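Local coordinates for lipase-esterase related protein (Clostridium acetobutylicum, PDB 3E0X) that is of unconfirmed function but probably acts as a hydrolase of the alpha/beta-hydrolase fold, with a pocket that can hold ortho-xylene, at residues K126-K131 and N170-C175. Sequence-based numbering, arbitrary orientation. Where two conformers were deposited one is given.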
# COMPACT_ATOMS: atom_id res chain seq x y z
N LYS A 126 17.72 -12.54 -0.86
CA LYS A 126 17.60 -13.94 -1.18
C LYS A 126 17.55 -14.81 0.06
O LYS A 126 16.75 -15.74 0.11
CB LYS A 126 18.74 -14.43 -2.09
CG LYS A 126 18.88 -13.67 -3.42
CD LYS A 126 17.57 -13.51 -4.19
CE LYS A 126 17.78 -12.52 -5.35
NZ LYS A 126 16.59 -12.32 -6.24
N ASP A 127 18.39 -14.53 1.05
CA ASP A 127 18.38 -15.33 2.28
C ASP A 127 17.03 -15.18 3.02
O ASP A 127 16.46 -16.14 3.53
CB ASP A 127 19.54 -14.90 3.20
CG ASP A 127 20.90 -15.42 2.74
OD1 ASP A 127 21.00 -16.24 1.79
OD2 ASP A 127 21.88 -14.99 3.37
N PHE A 128 16.55 -13.94 3.10
CA PHE A 128 15.25 -13.66 3.71
C PHE A 128 14.12 -14.43 3.03
O PHE A 128 13.29 -15.05 3.70
CB PHE A 128 14.99 -12.16 3.65
CG PHE A 128 13.68 -11.72 4.24
CD1 PHE A 128 13.42 -11.88 5.60
CD2 PHE A 128 12.74 -11.08 3.45
CE1 PHE A 128 12.26 -11.45 6.15
CE2 PHE A 128 11.53 -10.64 4.00
CZ PHE A 128 11.29 -10.81 5.36
N MSE A 129 14.08 -14.37 1.70
CA MSE A 129 13.03 -15.06 0.97
C MSE A 129 13.16 -16.57 1.04
O MSE A 129 12.16 -17.27 1.04
CB MSE A 129 12.93 -14.57 -0.47
CG MSE A 129 12.49 -13.10 -0.57
SE MSE A 129 10.76 -12.79 0.32
CE MSE A 129 9.69 -14.07 -0.70
N GLU A 130 14.38 -17.09 1.10
CA GLU A 130 14.58 -18.54 1.31
C GLU A 130 13.91 -18.96 2.61
O GLU A 130 13.23 -19.98 2.67
CB GLU A 130 16.07 -18.90 1.35
CG GLU A 130 16.35 -20.38 1.61
CD GLU A 130 16.26 -21.25 0.36
OE1 GLU A 130 16.44 -20.71 -0.76
OE2 GLU A 130 16.02 -22.47 0.49
N LYS A 131 14.14 -18.18 3.66
CA LYS A 131 13.48 -18.46 4.94
C LYS A 131 11.96 -18.45 4.79
O LYS A 131 11.28 -19.34 5.31
CB LYS A 131 13.92 -17.50 6.05
CG LYS A 131 15.41 -17.66 6.40
CD LYS A 131 15.93 -16.49 7.21
CE LYS A 131 17.47 -16.49 7.31
NZ LYS A 131 17.98 -15.30 8.03
N ASN A 170 2.43 -15.38 3.39
CA ASN A 170 1.57 -15.36 2.21
C ASN A 170 1.82 -14.12 1.38
O ASN A 170 1.96 -14.18 0.16
CB ASN A 170 0.13 -15.36 2.67
CG ASN A 170 -0.86 -15.30 1.50
OD1 ASN A 170 -1.23 -16.32 0.93
ND2 ASN A 170 -1.30 -14.09 1.15
N ASP A 171 1.84 -12.98 2.06
CA ASP A 171 1.93 -11.70 1.37
C ASP A 171 3.31 -11.49 0.74
O ASP A 171 3.40 -10.95 -0.37
CB ASP A 171 1.58 -10.56 2.32
CG ASP A 171 0.11 -10.53 2.69
OD1 ASP A 171 -0.71 -11.24 2.05
OD2 ASP A 171 -0.24 -9.76 3.62
N LEU A 172 4.39 -11.90 1.41
CA LEU A 172 5.73 -11.75 0.82
C LEU A 172 5.92 -12.66 -0.39
O LEU A 172 6.57 -12.27 -1.36
CB LEU A 172 6.83 -11.99 1.86
CG LEU A 172 6.97 -10.89 2.91
CD1 LEU A 172 7.88 -11.32 4.06
CD2 LEU A 172 7.43 -9.56 2.30
N ILE A 173 5.32 -13.85 -0.35
CA ILE A 173 5.33 -14.73 -1.52
C ILE A 173 4.54 -14.06 -2.67
O ILE A 173 5.01 -14.06 -3.82
CB ILE A 173 4.77 -16.15 -1.18
CG1 ILE A 173 5.77 -16.86 -0.24
CG2 ILE A 173 4.50 -16.94 -2.45
CD1 ILE A 173 5.27 -18.17 0.39
N ALA A 174 3.38 -13.47 -2.35
CA ALA A 174 2.61 -12.75 -3.39
C ALA A 174 3.47 -11.65 -4.00
O ALA A 174 3.48 -11.44 -5.24
CB ALA A 174 1.32 -12.18 -2.79
N CYS A 175 4.25 -10.96 -3.14
CA CYS A 175 5.11 -9.89 -3.66
C CYS A 175 6.23 -10.41 -4.54
O CYS A 175 6.55 -9.80 -5.56
CB CYS A 175 5.70 -9.07 -2.52
SG CYS A 175 4.47 -8.01 -1.72
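Two helices of the all-helical insertion that follows strand 109-115 in this alpha/beta-hydrolase-fold protein meet where Phe128 and Met129 of helix 126-133 reach across to Leu172 of helix 165-177. The axes of the two short segments approach to 11.0 Å at closest, with their N-to-C directions at 127°, and the ends of Phe128 and Met129 bridge the gap to Leu172. The ring of Phe128 brings its far end to one methyl of Leu172: CZ lies 3.7 Å from Leu172 CD1, and CE2 is equally near. The methyl approaches the ring obliquely, and the two side chains cross at about a right angle. With CG anti to the backbone N, chi1 of 180° swings the ring across to Leu172, and it also meets Tyr141 with the planes inclined at about 40°.

In alpha/beta hydrolases, helices inserted at this point of the sheet commonly form a cap over the active site, and the location here is consistent with that: the Leu172 side chain is about 5 Å from bound ortho-xylene, near a probable nucleophile elbow that contains Ser92.

Met129, present as selenomethionine, is bent at both chi2 and chi3. This curl carries CE over the backbone of the other helix, 3.7 Å from Leu172 O, while SE stands 4.3 Å from Leu172 CB. Leu172 also packs on Ile132, one turn further along helix 126-133. On the neighbouring residue, Asp171 OD1 is hydrogen-bonded to Tyr66 of helix 63-76, whereas OD2 bonds to His52 and the backbone N of Gly26.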